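Local coordinates for beta2-microglobulin (Anolis carolinensis, PDB 7CPO), which forms the light chain of an MHC class I complex, pairing with the heavy chain that probably presents peptides to T cells, at residues T1-H13 with T22-I35. Residues are numbered along the deposited sequence; the frame is centred on the assembly and turned at random.
Sequences TQKAPSVQVYFRH and TFHCYAESFHPPKI
With CG set between its own backbone N and carbonyl carbon (chi1 48°), Y10 turns its ring so that one face meets H24 CB, while H24 CG, anti to the carbonyl carbon (chi1 -51°), brings the imidazole alongside. The two belong to the A-B hairpin of a C1-set immunoglobulin domain, strands 6-11 and 21-30 running antiparallel. H24 CB sits over that face of the Y10 ring, 3.6 Å from its centroid, a CH-pi contact; the ring planes are nearly parallel (7°) but displaced, with little ring-on-ring overlap. Beyond them Y10 OH is hydrogen-bonded to P237 O and H24 NE2 to S239 N, both of the MHC class I antigen chain, so flat residues with polar ends suit a face that is both packed and an interface. Replacing Y10 by an alanine removes the ring and its hydroxyl, which is likely to leave H24 CB without its aromatic cover and P237 O without its partner.

Q8 and R12 serve the same surface, Q8 through a hydrogen bond from NE2 to L234 O and R12 through salt bridges to D240 and E188, all of the MHC class I antigen chain. The other face is apolar and turns to the second sheet of the sandwich: the short branched chains of V7 and V9 each put a CG1 against C25 SG, V7 CG1 at 3.8 Å, and the disulfide to C80 ties the sheets together. Farther along, F11 CE1 meets F23 CB at 3.7 Å, the two rings oblique to each other. Beyond the corner at S29, I35 CD1 comes back against P5 CB, while K3 and H31 add a separate hydrogen-bonded pair. At Y10 the carbonyl oxygen takes H24 N at 2.7 Å, nearly along the C=O axis, and a second, weak bond from H24 ND1 at 3.4 Å.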
loop_
_atom_site.group_PDB
_atom_site.type_symbol
_atom_site.label_atom_id
_atom_site.label_comp_id
_atom_site.label_asym_id
_atom_site.label_seq_id
_atom_site.Cartn_x
_atom_site.Cartn_y
_atom_site.Cartn_z
ATOM N N THR B 1 -6.213 13.371 13.163
ATOM C CA THR B 1 -4.949 12.652 13.284
ATOM C C THR B 1 -5.160 11.168 13.544
ATOM O O THR B 1 -4.404 10.334 13.044
ATOM C CB THR B 1 -4.075 13.231 14.403
ATOM O OG1 THR B 1 -4.057 14.663 14.308
ATOM C CG2 THR B 1 -2.656 12.696 14.286
ATOM N N GLN B 2 -6.161 10.840 14.356
ATOM C CA GLN B 2 -6.695 9.486 14.375
ATOM C C GLN B 2 -7.606 9.315 13.176
ATOM O O GLN B 2 -8.393 10.206 12.850
ATOM C CB GLN B 2 -7.476 9.214 15.657
ATOM C CG GLN B 2 -6.617 9.061 16.886
ATOM C CD GLN B 2 -7.249 8.128 17.894
ATOM O OE1 GLN B 2 -6.599 7.200 18.387
ATOM N NE2 GLN B 2 -8.525 8.357 18.200
ATOM N N LYS B 3 -7.472 8.186 12.493
ATOM C CA LYS B 3 -8.243 7.934 11.287
ATOM C C LYS B 3 -8.722 6.493 11.290
ATOM O O LYS B 3 -7.970 5.576 11.626
ATOM C CB LYS B 3 -7.417 8.234 10.031
ATOM C CG LYS B 3 -7.076 9.709 9.883
ATOM C CD LYS B 3 -5.833 9.935 9.037
ATOM C CE LYS B 3 -5.332 11.368 9.124
ATOM N NZ LYS B 3 -4.641 11.781 7.869
ATOM N N ALA B 4 -9.970 6.307 10.931
ATOM C CA ALA B 4 -10.574 4.994 10.988
ATOM C C ALA B 4 -10.258 4.212 9.718
ATOM O O ALA B 4 -10.043 4.800 8.658
ATOM C CB ALA B 4 -12.085 5.108 11.163
ATOM N N PRO B 5 -10.208 2.889 9.804
ATOM C CA PRO B 5 -9.922 2.090 8.609
ATOM C C PRO B 5 -11.073 2.077 7.611
ATOM O O PRO B 5 -12.241 1.964 7.981
ATOM C CB PRO B 5 -9.665 0.687 9.181
ATOM C CG PRO B 5 -10.235 0.700 10.545
ATOM C CD PRO B 5 -10.056 2.100 11.037
ATOM N N SER B 6 -10.721 2.205 6.329
ATOM C CA SER B 6 -11.583 1.795 5.225
ATOM C C SER B 6 -11.242 0.351 4.880
ATOM O O SER B 6 -10.071 0.025 4.642
ATOM C CB SER B 6 -11.373 2.680 3.999
ATOM O OG SER B 6 -11.779 4.008 4.269
ATOM N N VAL B 7 -12.255 -0.510 4.855
ATOM C CA VAL B 7 -12.057 -1.953 4.830
ATOM C C VAL B 7 -12.826 -2.546 3.656
ATOM O O VAL B 7 -13.851 -2.011 3.230
ATOM C CB VAL B 7 -12.491 -2.574 6.180
ATOM C CG1 VAL B 7 -12.368 -4.120 6.186
ATOM C CG2 VAL B 7 -11.675 -1.966 7.297
ATOM N N GLN B 8 -12.309 -3.648 3.114
ATOM C CA GLN B 8 -12.919 -4.319 1.977
ATOM C C GLN B 8 -12.575 -5.801 2.043
ATOM O O GLN B 8 -11.439 -6.166 2.351
ATOM C CB GLN B 8 -12.437 -3.698 0.666
ATOM C CG GLN B 8 -12.950 -4.336 -0.591
ATOM C CD GLN B 8 -13.054 -3.332 -1.724
ATOM O OE1 GLN B 8 -13.933 -2.469 -1.717
ATOM N NE2 GLN B 8 -12.151 -3.433 -2.701
ATOM N N VAL B 9 -13.562 -6.647 1.773
ATOM C CA VAL B 9 -13.397 -8.095 1.774
ATOM C C VAL B 9 -13.742 -8.633 0.390
ATOM O O VAL B 9 -14.645 -8.123 -0.283
ATOM C CB VAL B 9 -14.275 -8.762 2.854
ATOM C CG1 VAL B 9 -13.878 -8.261 4.239
ATOM C CG2 VAL B 9 -15.766 -8.518 2.576
ATOM N N TYR B 10 -13.014 -9.664 -0.043
ATOM C CA TYR B 10 -13.199 -10.177 -1.399
ATOM C C TYR B 10 -12.475 -11.513 -1.530
ATOM O O TYR B 10 -11.573 -11.825 -0.745
ATOM C CB TYR B 10 -12.680 -9.188 -2.454
ATOM C CG TYR B 10 -11.292 -8.654 -2.134
ATOM C CD1 TYR B 10 -10.163 -9.173 -2.760
ATOM C CD2 TYR B 10 -11.114 -7.647 -1.186
ATOM C CE1 TYR B 10 -8.888 -8.696 -2.451
ATOM C CE2 TYR B 10 -9.853 -7.177 -0.862
ATOM C CZ TYR B 10 -8.743 -7.696 -1.501
ATOM O OH TYR B 10 -7.500 -7.208 -1.180
ATOM N N PHE B 11 -12.893 -12.294 -2.531
ATOM C CA PHE B 11 -12.200 -13.469 -3.030
ATOM C C PHE B 11 -11.347 -13.088 -4.230
ATOM O O PHE B 11 -11.634 -12.118 -4.933
ATOM C CB PHE B 11 -13.183 -14.550 -3.484
ATOM C CG PHE B 11 -13.853 -15.298 -2.374
ATOM C CD1 PHE B 11 -13.149 -15.700 -1.259
ATOM C CD2 PHE B 11 -15.194 -15.635 -2.477
ATOM C CE1 PHE B 11 -13.774 -16.405 -0.253
ATOM C CE2 PHE B 11 -15.823 -16.329 -1.479
ATOM C CZ PHE B 11 -15.117 -16.716 -0.361
ATOM N N ARG B 12 -10.317 -13.900 -4.496
ATOM C CA ARG B 12 -9.523 -13.690 -5.705
ATOM C C ARG B 12 -10.354 -13.961 -6.956
ATOM O O ARG B 12 -10.273 -13.211 -7.941
ATOM C CB ARG B 12 -8.265 -14.566 -5.683
ATOM C CG ARG B 12 -7.573 -14.720 -7.044
ATOM C CD ARG B 12 -6.968 -13.396 -7.515
ATOM N NE ARG B 12 -6.245 -13.510 -8.783
ATOM C CZ ARG B 12 -6.826 -13.406 -9.972
ATOM N NH1 ARG B 12 -8.134 -13.208 -10.047
ATOM N NH2 ARG B 12 -6.119 -13.509 -11.083
ATOM N N HIS B 13 -11.146 -15.036 -6.943
ATOM C CA HIS B 13 -12.123 -15.324 -7.985
ATOM C C HIS B 13 -13.536 -15.323 -7.402
ATOM O O HIS B 13 -13.717 -15.565 -6.205
ATOM C CB HIS B 13 -11.871 -16.684 -8.650
ATOM C CG HIS B 13 -10.457 -16.903 -9.084
ATOM N ND1 HIS B 13 -9.961 -16.422 -10.277
ATOM C CD2 HIS B 13 -9.441 -17.580 -8.497
ATOM C CE1 HIS B 13 -8.696 -16.784 -10.400
ATOM N NE2 HIS B 13 -8.357 -17.486 -9.334
ATOM N N THR B 22 -9.010 -17.621 -2.641
ATOM C CA THR B 22 -8.336 -16.906 -1.569
ATOM C C THR B 22 -9.260 -15.819 -1.063
ATOM O O THR B 22 -9.784 -15.026 -1.851
ATOM C CB THR B 22 -7.015 -16.302 -2.032
ATOM O OG1 THR B 22 -6.211 -17.330 -2.603
ATOM C CG2 THR B 22 -6.276 -15.661 -0.860
ATOM N N PHE B 23 -9.464 -15.802 0.242
ATOM C CA PHE B 23 -10.283 -14.805 0.904
ATOM C C PHE B 23 -9.365 -13.715 1.432
ATOM O O PHE B 23 -8.381 -14.018 2.109
ATOM C CB PHE B 23 -11.062 -15.454 2.050
ATOM C CG PHE B 23 -11.931 -14.505 2.821
ATOM C CD1 PHE B 23 -12.882 -13.726 2.172
ATOM C CD2 PHE B 23 -11.815 -14.415 4.198
ATOM C CE1 PHE B 23 -13.690 -12.862 2.889
ATOM C CE2 PHE B 23 -12.619 -13.550 4.923
ATOM C CZ PHE B 23 -13.560 -12.775 4.265
ATOM N N HIS B 24 -9.686 -12.457 1.133
ATOM C CA HIS B 24 -8.874 -11.317 1.543
ATOM C C HIS B 24 -9.678 -10.359 2.402
ATOM O O HIS B 24 -10.864 -10.138 2.159
ATOM C CB HIS B 24 -8.343 -10.513 0.350
ATOM C CG HIS B 24 -7.650 -11.331 -0.695
ATOM N ND1 HIS B 24 -8.335 -12.109 -1.608
ATOM C CD2 HIS B 24 -6.333 -11.450 -1.006
ATOM C CE1 HIS B 24 -7.468 -12.688 -2.424
ATOM N NE2 HIS B 24 -6.247 -12.306 -2.081
ATOM N N CYS B 25 -9.007 -9.755 3.377
ATOM C CA CYS B 25 -9.520 -8.585 4.074
ATOM C C CYS B 25 -8.453 -7.493 4.044
ATOM O O CYS B 25 -7.297 -7.728 4.418
ATOM C CB CYS B 25 -9.930 -8.927 5.508
ATOM S SG CYS B 25 -10.563 -7.486 6.423
ATOM N N TYR B 26 -8.837 -6.303 3.593
ATOM C CA TYR B 26 -7.894 -5.229 3.308
ATOM C C TYR B 26 -8.349 -3.950 3.993
ATOM O O TYR B 26 -9.504 -3.540 3.853
ATOM C CB TYR B 26 -7.761 -5.017 1.803
ATOM C CG TYR B 26 -6.827 -3.904 1.424
ATOM C CD1 TYR B 26 -5.463 -3.997 1.668
ATOM C CD2 TYR B 26 -7.308 -2.751 0.819
ATOM C CE1 TYR B 26 -4.605 -2.967 1.315
ATOM C CE2 TYR B 26 -6.463 -1.723 0.472
ATOM C CZ TYR B 26 -5.112 -1.834 0.724
ATOM O OH TYR B 26 -4.266 -0.806 0.376
ATOM N N ALA B 27 -7.444 -3.338 4.742
ATOM C CA ALA B 27 -7.709 -2.120 5.482
ATOM C C ALA B 27 -6.717 -1.061 5.044
ATOM O O ALA B 27 -5.541 -1.355 4.822
ATOM C CB ALA B 27 -7.592 -2.334 6.989
ATOM N N GLU B 28 -7.191 0.171 4.925
ATOM C CA GLU B 28 -6.337 1.257 4.489
ATOM C C GLU B 28 -6.868 2.548 5.092
ATOM O O GLU B 28 -7.950 2.581 5.681
ATOM C CB GLU B 28 -6.258 1.320 2.955
ATOM C CG GLU B 28 -7.519 1.799 2.237
ATOM C CD GLU B 28 -7.242 2.159 0.782
ATOM O OE1 GLU B 28 -6.173 1.767 0.278
ATOM O OE2 GLU B 28 -8.079 2.820 0.132
ATOM N N SER B 29 -6.065 3.604 4.979
ATOM C CA SER B 29 -6.446 4.962 5.347
ATOM C C SER B 29 -6.589 5.161 6.854
ATOM O O SER B 29 -7.241 6.107 7.286
ATOM C CB SER B 29 -7.733 5.373 4.624
ATOM O OG SER B 29 -7.570 5.224 3.223
ATOM N N PHE B 30 -5.960 4.327 7.683
ATOM C CA PHE B 30 -6.100 4.434 9.133
ATOM C C PHE B 30 -4.801 4.903 9.783
ATOM O O PHE B 30 -3.720 4.885 9.190
ATOM C CB PHE B 30 -6.546 3.100 9.754
ATOM C CG PHE B 30 -5.611 1.940 9.468
ATOM C CD1 PHE B 30 -4.604 1.603 10.365
ATOM C CD2 PHE B 30 -5.746 1.189 8.303
ATOM C CE1 PHE B 30 -3.745 0.541 10.104
ATOM C CE2 PHE B 30 -4.889 0.130 8.034
ATOM C CZ PHE B 30 -3.893 -0.194 8.939
ATOM N N HIS B 31 -4.934 5.313 11.037
ATOM C CA HIS B 31 -3.827 5.795 11.836
ATOM C C HIS B 31 -4.252 5.810 13.298
ATOM O O HIS B 31 -5.397 6.174 13.591
ATOM C CB HIS B 31 -3.417 7.196 11.382
ATOM C CG HIS B 31 -2.010 7.543 11.742
ATOM N ND1 HIS B 31 -1.624 7.822 13.037
ATOM C CD2 HIS B 31 -0.892 7.634 10.981
ATOM C CE1 HIS B 31 -0.327 8.070 13.059
ATOM N NE2 HIS B 31 0.141 7.961 11.826
ATOM N N PRO B 32 -3.388 5.411 14.250
ATOM C CA PRO B 32 -2.038 4.824 14.200
ATOM C C PRO B 32 -2.057 3.422 13.569
ATOM O O PRO B 32 -3.135 2.933 13.251
ATOM C CB PRO B 32 -1.639 4.772 15.678
ATOM C CG PRO B 32 -2.934 4.635 16.391
ATOM C CD PRO B 32 -3.866 5.533 15.638
ATOM N N PRO B 33 -0.889 2.796 13.370
ATOM C CA PRO B 33 -0.858 1.547 12.588
ATOM C C PRO B 33 -1.316 0.301 13.332
ATOM O O PRO B 33 -1.576 -0.721 12.682
ATOM C CB PRO B 33 0.618 1.424 12.192
ATOM C CG PRO B 33 1.345 2.163 13.285
ATOM C CD PRO B 33 0.470 3.317 13.623
ATOM N N LYS B 34 -1.396 0.332 14.654
ATOM C CA LYS B 34 -1.873 -0.824 15.394
ATOM C C LYS B 34 -3.297 -1.164 14.975
ATOM O O LYS B 34 -4.214 -0.344 15.107
ATOM C CB LYS B 34 -1.798 -0.548 16.894
ATOM C CG LYS B 34 -2.555 -1.550 17.742
ATOM C CD LYS B 34 -2.085 -1.549 19.195
ATOM C CE LYS B 34 -2.071 -0.175 19.850
ATOM N NZ LYS B 34 -1.933 -0.323 21.333
ATOM N N ILE B 35 -3.478 -2.372 14.450
ATOM C CA ILE B 35 -4.782 -2.811 13.977
ATOM C C ILE B 35 -4.806 -4.332 14.032
ATOM O O ILE B 35 -3.793 -4.995 13.787
ATOM C CB ILE B 35 -5.072 -2.274 12.555
ATOM C CG1 ILE B 35 -6.574 -2.322 12.236
ATOM C CG2 ILE B 35 -4.260 -3.035 11.511
ATOM C CD1 ILE B 35 -6.955 -1.646 10.903
#